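Local coordinates for glucosamine kinase (Streptacidiphilus jiangxiensis, PDB 6HWJ), which catalyses the ATP-dependent, magnesium-requiring phosphorylation of D-glucosamine to D-glucosamine 6-phosphate, and acts more weakly on glucose, at residues E259-V264 against R271-A276; R71-R74 against G78-E81; L222-A227 against R381-R386. One frame throughout, in Å; residues are numbered along the deposited sequence.

Interaction 1: residues E259-V264 against R271-A276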
loop_
_atom_site.group_PDB
_atom_site.type_symbol
_atom_site.label_atom_id
_atom_site.label_comp_id
_atom_site.label_asym_id
_atom_site.label_seq_id
_atom_site.Cartn_x
_atom_site.Cartn_y
_atom_site.Cartn_z
ATOM N N GLU A 259 -18.870 -15.999 4.300
ATOM C CA GLU A 259 -18.434 -15.685 5.656
ATOM C C GLU A 259 -19.178 -14.473 6.202
ATOM O O GLU A 259 -19.637 -14.475 7.352
ATOM C CB GLU A 259 -16.926 -15.458 5.695
ATOM C CG GLU A 259 -16.371 -15.338 7.107
ATOM C CD GLU A 259 -14.875 -15.082 7.129
ATOM O OE1 GLU A 259 -14.196 -15.413 6.134
ATOM O OE2 GLU A 259 -14.381 -14.539 8.141
ATOM N N ALA A 260 -19.294 -13.408 5.394
ATOM C CA ALA A 260 -20.020 -12.224 5.842
ATOM C C ALA A 260 -21.474 -12.551 6.155
ATOM O O ALA A 260 -22.003 -12.116 7.178
ATOM C CB ALA A 260 -19.939 -11.125 4.784
ATOM N N VAL A 261 -22.130 -13.330 5.292
ATOM C CA VAL A 261 -23.517 -13.717 5.535
ATOM C C VAL A 261 -23.648 -14.491 6.838
ATOM O O VAL A 261 -24.667 -14.377 7.536
ATOM C CB VAL A 261 -24.060 -14.539 4.345
ATOM C CG1 VAL A 261 -25.355 -15.207 4.710
ATOM C CG2 VAL A 261 -24.257 -13.659 3.131
ATOM N N ALA A 262 -22.635 -15.288 7.186
ATOM C CA ALA A 262 -22.697 -16.126 8.380
ATOM C C ALA A 262 -22.296 -15.385 9.653
ATOM O O ALA A 262 -22.499 -15.917 10.747
ATOM C CB ALA A 262 -21.793 -17.353 8.210
ATOM N N SER A 263 -21.743 -14.177 9.541
ATOM C CA SER A 263 -21.191 -13.486 10.695
ATOM C C SER A 263 -21.814 -12.125 10.985
ATOM O O SER A 263 -21.690 -11.648 12.115
ATOM C CB SER A 263 -19.680 -13.301 10.523
ATOM O OG SER A 263 -19.396 -12.643 9.315
ATOM N N VAL A 264 -22.475 -11.495 10.021
ATOM C CA VAL A 264 -23.014 -10.149 10.225
ATOM C C VAL A 264 -24.323 -10.262 11.001
ATOM O O VAL A 264 -25.273 -10.893 10.524
ATOM C CB VAL A 264 -23.227 -9.417 8.888
ATOM C CG1 VAL A 264 -23.959 -8.102 9.116
ATOM C CG2 VAL A 264 -21.891 -9.175 8.197
ATOM N N ARG A 271 -30.444 -7.950 5.792
ATOM C CA ARG A 271 -30.413 -7.358 4.461
ATOM C C ARG A 271 -29.312 -7.974 3.608
ATOM O O ARG A 271 -29.527 -8.263 2.428
ATOM C CB ARG A 271 -30.229 -5.838 4.562
ATOM C CG ARG A 271 -31.508 -5.117 5.001
ATOM C CD ARG A 271 -31.411 -3.612 4.823
ATOM N NE ARG A 271 -30.495 -3.004 5.783
ATOM C CZ ARG A 271 -30.835 -2.642 7.019
ATOM N NH1 ARG A 271 -32.059 -2.842 7.460
ATOM N NH2 ARG A 271 -29.940 -2.073 7.818
ATOM N N LEU A 272 -28.120 -8.159 4.176
ATOM C CA LEU A 272 -27.056 -8.823 3.431
ATOM C C LEU A 272 -27.491 -10.224 3.004
ATOM O O LEU A 272 -27.266 -10.633 1.862
ATOM C CB LEU A 272 -25.785 -8.898 4.270
ATOM C CG LEU A 272 -24.634 -9.678 3.638
ATOM C CD1 LEU A 272 -24.307 -9.095 2.267
ATOM C CD2 LEU A 272 -23.404 -9.657 4.530
ATOM N N LYS A 273 -28.104 -10.974 3.914
ATOM C CA LYS A 273 -28.567 -12.320 3.565
ATOM C C LYS A 273 -29.563 -12.267 2.419
ATOM O O LYS A 273 -29.569 -13.153 1.559
ATOM C CB LYS A 273 -29.179 -13.001 4.788
ATOM C CG LYS A 273 -29.579 -14.452 4.560
ATOM C CD LYS A 273 -30.135 -15.082 5.832
ATOM C CE LYS A 273 -29.040 -15.688 6.702
ATOM N NZ LYS A 273 -28.534 -16.980 6.156
ATOM N N ALA A 274 -30.387 -11.214 2.364
ATOM C CA ALA A 274 -31.321 -11.059 1.256
ATOM C C ALA A 274 -30.623 -10.599 -0.022
ATOM O O ALA A 274 -31.090 -10.912 -1.122
ATOM C CB ALA A 274 -32.422 -10.068 1.639
ATOM N N TRP A 275 -29.509 -9.878 0.098
ATOM C CA TRP A 275 -28.787 -9.402 -1.074
ATOM C C TRP A 275 -27.833 -10.441 -1.643
ATOM O O TRP A 275 -27.440 -10.329 -2.806
ATOM C CB TRP A 275 -27.976 -8.138 -0.722
ATOM C CG TRP A 275 -28.801 -6.935 -0.411
ATOM C CD1 TRP A 275 -30.063 -6.669 -0.851
ATOM C CD2 TRP A 275 -28.418 -5.821 0.413
ATOM N NE1 TRP A 275 -30.490 -5.452 -0.359
ATOM C CE2 TRP A 275 -29.499 -4.917 0.425
ATOM C CE3 TRP A 275 -27.270 -5.509 1.147
ATOM C CZ2 TRP A 275 -29.467 -3.726 1.139
ATOM C CZ3 TRP A 275 -27.237 -4.320 1.852
ATOM C CH2 TRP A 275 -28.329 -3.442 1.841
ATOM N N ALA A 276 -27.423 -11.424 -0.842
ATOM C CA ALA A 276 -26.383 -12.350 -1.277
ATOM C C ALA A 276 -26.694 -13.037 -2.601
ATOM O O ALA A 276 -25.774 -13.162 -3.427
ATOM C CB ALA A 276 -26.141 -13.399 -0.179
#
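Val261 and Leu272 interlock at the centre of a helical hairpin, where two consecutive helices run roughly antiparallel and are held together here by apolar branches, with no hydrogen bond between the two segments. The axes of 259-263 and 271-276 approach to 9.2 Å at a crossing angle of -148°. Each of the two central residues uses one branch above all. Val261 CG2 slots between residues a helical turn apart on the other segment, lying 3.8 Å from Ala276 CB and 4.0 Å from Leu272 CG. Leu272 replies with CD2, which reaches 3.8 Å from Ala260 CB and also meets CG2 of Val264 at 4.0 Å, the two side chains crossing at about a right angle. The first torsion of Leu272, 175°, turns CG opposite its own backbone N and sends the isobutyl group across to Ala260 and Val264, both buried. This is the close-packed part, made of small or branched aliphatic groups.

The other branch of Val261 has a different neighbourhood. CG1 faces Lys273, whose exposed chain crosses it at about a right angle and bends in its outer half, bringing NZ to 3.9 Å. The ammonium group only brushes the methyl group, so this margin is looser and open to solvent.

Within the first helix, Ser263 OG donates to Glu259 O from above the carbonyl plane at 2.7 Å. The hairpin leans on two later helices: helix 398-416 receives Glu259, which forms a salt bridge with Arg415, and Val264, which touches Tyr410; it also carries Glu409, a glucosamine-binding residue whose side chain is about 9 Å from that of Ala260. Helix 422-431 packs on Trp275 and offers Asp425 as the salt-bridge partner of Arg271.

Interaction 2: residues R71-R74 against G78-E81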
loop_
_atom_site.group_PDB
_atom_site.type_symbol
_atom_site.label_atom_id
_atom_site.label_comp_id
_atom_site.label_asym_id
_atom_site.label_seq_id
_atom_site.Cartn_x
_atom_site.Cartn_y
_atom_site.Cartn_z
ATOM N N ARG A 71 26.443 -4.069 16.288
ATOM C CA ARG A 71 25.074 -4.004 16.768
ATOM C C ARG A 71 24.191 -3.439 15.670
ATOM O O ARG A 71 24.666 -2.937 14.654
ATOM C CB ARG A 71 24.984 -3.177 18.051
ATOM C CG ARG A 71 25.358 -1.728 17.870
ATOM C CD ARG A 71 25.347 -0.961 19.220
ATOM N NE ARG A 71 25.893 0.378 19.050
ATOM C CZ ARG A 71 25.248 1.378 18.454
ATOM N NH1 ARG A 71 24.019 1.190 17.978
ATOM N NH2 ARG A 71 25.821 2.565 18.336
ATOM N N ARG A 72 22.891 -3.555 15.875
ATOM C CA ARG A 72 21.926 -3.015 14.935
ATOM C C ARG A 72 21.875 -1.500 15.070
ATOM O O ARG A 72 21.763 -0.964 16.178
ATOM C CB ARG A 72 20.539 -3.619 15.179
ATOM C CG ARG A 72 19.545 -3.236 14.106
ATOM C CD ARG A 72 18.122 -3.734 14.414
ATOM N NE ARG A 72 17.246 -3.536 13.259
ATOM C CZ ARG A 72 16.650 -2.386 12.970
ATOM N NH1 ARG A 72 16.815 -1.325 13.762
ATOM N NH2 ARG A 72 15.876 -2.287 11.889
ATOM N N SER A 73 21.981 -0.813 13.938
ATOM C CA SER A 73 21.961 0.635 13.943
ATOM C C SER A 73 20.676 1.180 14.543
ATOM O O SER A 73 19.586 0.642 14.325
ATOM C CB SER A 73 22.135 1.148 12.514
ATOM O OG SER A 73 23.130 0.363 11.881
ATOM N N ARG A 74 20.819 2.278 15.295
ATOM C CA ARG A 74 19.727 3.057 15.850
ATOM C C ARG A 74 19.721 4.454 15.244
ATOM O O ARG A 74 20.768 4.932 14.789
ATOM C CB ARG A 74 19.869 3.174 17.378
ATOM C CG ARG A 74 19.823 1.845 18.120
ATOM C CD ARG A 74 20.318 2.001 19.548
ATOM N NE ARG A 74 20.382 0.720 20.246
ATOM C CZ ARG A 74 21.041 0.513 21.384
ATOM N NH1 ARG A 74 21.708 1.502 21.963
ATOM N NH2 ARG A 74 21.037 -0.689 21.940
ATOM N N GLY A 78 23.883 7.043 12.407
ATOM C CA GLY A 78 24.348 7.508 11.113
ATOM C C GLY A 78 24.282 6.490 9.979
ATOM O O GLY A 78 24.778 6.781 8.883
ATOM N N THR A 79 23.673 5.340 10.189
ATOM C CA THR A 79 23.628 4.331 9.131
ATOM C C THR A 79 22.632 4.707 8.036
ATOM O O THR A 79 22.904 4.492 6.850
ATOM C CB THR A 79 23.285 2.961 9.719
ATOM O OG1 THR A 79 24.239 2.605 10.726
ATOM C CG2 THR A 79 23.305 1.911 8.622
ATOM N N ALA A 80 21.480 5.259 8.419
ATOM C CA ALA A 80 20.529 5.771 7.439
ATOM C C ALA A 80 21.143 6.926 6.667
ATOM O O ALA A 80 20.985 7.032 5.452
ATOM C CB ALA A 80 19.244 6.221 8.138
ATOM N N GLU A 81 21.853 7.803 7.373
ATOM C CA GLU A 81 22.639 8.856 6.751
ATOM C C GLU A 81 23.607 8.300 5.730
ATOM O O GLU A 81 23.746 8.857 4.633
ATOM C CB GLU A 81 23.381 9.612 7.870
ATOM C CG GLU A 81 24.189 10.757 7.479
ATOM C CD GLU A 81 24.788 11.433 8.719
ATOM O OE1 GLU A 81 26.024 11.591 8.762
ATOM O OE2 GLU A 81 24.004 11.758 9.645
HETATM O O HOH W 1 21.207 4.977 11.947
#
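Ser73 and Thr79 meet with no flat side chain between them; the nearby guanidinium groups of Arg71 and Arg72 stand aside from the contact, that of Arg71 bound through NE to Asp65 and through NH1 to Asp77, that of Arg72 through NH1 to Glu122. What crosses the gap is a pair of hydroxyls. Ser73 OG and Thr79 OG1 are hydrogen-bonded at 2.8 Å, and either may be the donor. Both oxygens lie beside their own backbone N, and in Thr79 (chi1 -57°) this turns the hydroxyl toward Ser73 and sends CG2 opposite the backbone N. His45 ND1 is a further, stronger partner of Thr79 OG1, so the hydroxyl of this buried threonine has two polar partners.

A water reinforces the link: it donates to Arg74 O at 2.9 Å and accepts from Thr79 N at 3.1 Å, thereby occupying a first-turn amide of the helix. Gly78, at the N-cap, has a positive phi of 98°, at which a CB would press against the preceding carbonyl O, so the position calls for glycine. Together these features make a tight strand-to-helix connection, in which the end of strand 69-72, the antiparallel partner of strand 57-65, is fastened by side chain and solvent to the N terminus of helix 79-88.

Interaction 3: residues L222-A227 against R381-R386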
loop_
_atom_site.group_PDB
_atom_site.type_symbol
_atom_site.label_atom_id
_atom_site.label_comp_id
_atom_site.label_asym_id
_atom_site.label_seq_id
_atom_site.Cartn_x
_atom_site.Cartn_y
_atom_site.Cartn_z
ATOM N N LEU A 222 -8.259 12.866 -7.795
ATOM C CA LEU A 222 -7.923 11.480 -7.482
ATOM C C LEU A 222 -8.055 10.591 -8.712
ATOM O O LEU A 222 -7.229 9.699 -8.936
ATOM C CB LEU A 222 -8.808 10.954 -6.355
ATOM C CG LEU A 222 -8.528 11.521 -4.972
ATOM C CD1 LEU A 222 -9.575 11.081 -3.974
ATOM C CD2 LEU A 222 -7.160 11.105 -4.503
ATOM N N GLY A 223 -9.079 10.822 -9.526
ATOM C CA GLY A 223 -9.225 10.047 -10.746
ATOM C C GLY A 223 -8.081 10.282 -11.710
ATOM O O GLY A 223 -7.560 9.346 -12.310
ATOM N N THR A 224 -7.675 11.541 -11.877
ATOM C CA THR A 224 -6.527 11.837 -12.722
ATOM C C THR A 224 -5.254 11.199 -12.170
ATOM O O THR A 224 -4.443 10.644 -12.933
ATOM C CB THR A 224 -6.386 13.368 -12.867
ATOM O OG1 THR A 224 -7.455 13.864 -13.684
ATOM C CG2 THR A 224 -5.061 13.742 -13.483
ATOM N N LEU A 225 -5.066 11.248 -10.854
ATOM C CA LEU A 225 -3.876 10.660 -10.241
ATOM C C LEU A 225 -3.820 9.155 -10.482
ATOM O O LEU A 225 -2.773 8.616 -10.869
ATOM C CB LEU A 225 -3.855 10.969 -8.729
ATOM C CG LEU A 225 -2.715 10.392 -7.883
ATOM C CD1 LEU A 225 -2.551 11.188 -6.591
ATOM C CD2 LEU A 225 -2.967 8.912 -7.510
ATOM N N THR A 226 -4.938 8.468 -10.263
ATOM C CA THR A 226 -5.019 7.028 -10.462
ATOM C C THR A 226 -4.712 6.648 -11.908
ATOM O O THR A 226 -4.033 5.645 -12.155
ATOM C CB THR A 226 -6.414 6.528 -10.075
ATOM O OG1 THR A 226 -6.756 7.001 -8.763
ATOM C CG2 THR A 226 -6.468 4.997 -10.105
ATOM N N ALA A 227 -5.186 7.449 -12.868
ATOM C CA ALA A 227 -4.920 7.171 -14.279
ATOM C C ALA A 227 -3.455 7.390 -14.631
ATOM O O ALA A 227 -2.854 6.586 -15.365
ATOM C CB ALA A 227 -5.816 8.036 -15.173
ATOM N N ARG A 381 -11.087 8.158 -16.782
ATOM C CA ARG A 381 -11.213 7.789 -18.195
ATOM C C ARG A 381 -10.612 8.848 -19.106
ATOM O O ARG A 381 -9.881 8.528 -20.053
ATOM C CB ARG A 381 -12.683 7.570 -18.570
ATOM C CG ARG A 381 -13.280 6.249 -18.091
ATOM C CD ARG A 381 -14.581 5.946 -18.827
ATOM N NE ARG A 381 -15.148 4.656 -18.461
ATOM C CZ ARG A 381 -16.117 4.489 -17.563
ATOM N NH1 ARG A 381 -16.634 5.534 -16.925
ATOM N NH2 ARG A 381 -16.567 3.275 -17.300
ATOM N N THR A 382 -10.916 10.129 -18.842
ATOM C CA THR A 382 -10.365 11.202 -19.670
ATOM C C THR A 382 -8.841 11.207 -19.621
ATOM O O THR A 382 -8.179 11.383 -20.649
ATOM C CB THR A 382 -10.916 12.554 -19.219
ATOM O OG1 THR A 382 -12.339 12.528 -19.259
ATOM C CG2 THR A 382 -10.429 13.679 -20.134
ATOM N N THR A 383 -8.265 11.020 -18.434
ATOM C CA THR A 383 -6.807 11.019 -18.314
ATOM C C THR A 383 -6.190 9.796 -18.986
ATOM O O THR A 383 -5.205 9.923 -19.738
ATOM C CB THR A 383 -6.407 11.114 -16.848
ATOM O OG1 THR A 383 -6.915 12.334 -16.295
ATOM C CG2 THR A 383 -4.879 11.099 -16.691
ATOM N N LEU A 384 -6.773 8.605 -18.773
ATOM C CA LEU A 384 -6.277 7.435 -19.500
ATOM C C LEU A 384 -6.278 7.685 -21.007
ATOM O O LEU A 384 -5.331 7.315 -21.711
ATOM C CB LEU A 384 -7.106 6.198 -19.192
ATOM C CG LEU A 384 -6.899 5.512 -17.848
ATOM C CD1 LEU A 384 -7.713 4.200 -17.815
ATOM C CD2 LEU A 384 -5.435 5.219 -17.571
ATOM N N ALA A 385 -7.341 8.313 -21.526
ATOM C CA ALA A 385 -7.409 8.565 -22.960
ATOM C C ALA A 385 -6.354 9.588 -23.384
ATOM O O ALA A 385 -5.684 9.417 -24.408
ATOM C CB ALA A 385 -8.811 9.045 -23.349
ATOM N N ARG A 386 -6.185 10.651 -22.602
ATOM C CA ARG A 386 -5.133 11.627 -22.884
ATOM C C ARG A 386 -3.754 10.977 -22.910
ATOM O O ARG A 386 -2.871 11.417 -23.653
ATOM C CB ARG A 386 -5.177 12.736 -21.838
ATOM C CG ARG A 386 -4.285 13.909 -22.117
ATOM C CD ARG A 386 -4.488 15.013 -21.068
ATOM N NE ARG A 386 -3.942 16.289 -21.523
ATOM C CZ ARG A 386 -4.010 17.424 -20.830
ATOM N NH1 ARG A 386 -4.610 17.451 -19.647
ATOM N NH2 ARG A 386 -3.480 18.535 -21.333
#
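Thr383 points its side chain at helix 212-234 and can be followed atom by atom. Its CB lies 3.6 Å from Ala227 CB, already in contact before the chain branches. The methyl, CG2, goes on to 3.5 Å from Ala227 CB, the tightest apolar approach of this contact, and also comes near Thr224 O. The hydroxyl branches off separately: with a chi1 of -61°, OG1 sits beside its own backbone N, from where it bonds Ala379 O one turn back and comes to 3.1 Å from Thr224 OG1. That last pair is a possible hydrogen bond, for the Thr224 hydroxyl also makes a weak one to Ala220 O. The two threonine side chains cross at about a right angle.

Helix-on-helix packing of this kind belongs to the largely helical C-terminal part of the enzyme, consistent with the helical C-terminal lobe of the bilobal, protein-kinase-like fold of maltokinases and aminoglycoside phosphotransferases. Here the segments run in the same general sense, their axes 8.1 Å apart and crossing at -36°, and the small side chain of Ala227 is consistent with the close approach of Thr383. Leu384 flanks it, with CD2 at 3.7 Å from Ala227 CB. Nearby, Thr226 also touches helix 362-386, at Phe376 and Tyr380, while its hydroxyl bonds within its own helix: OG1 and N of Thr226 reach Leu222 O from opposite faces of the carbonyl plane.

From the N terminus, interaction 2 comes first: it closes a turn of only three residues, joining the end of strand 69-72 to the start of helix 79-88 in the N-terminal part of the chain. Far later, residues 222-227 open interaction 3, which closes only at 381-386, after a 153-residue span rich in helix. Interaction 1 falls wholly within that span and closes a short turn between helices 243-263 and 266-284, so it is nested, and no two of the contacts cross. Interactions 1 and 3 thus tie the helical part at short and long range, their nearest atoms about 23 Å apart, while interaction 2 lies across the molecule's centre from both.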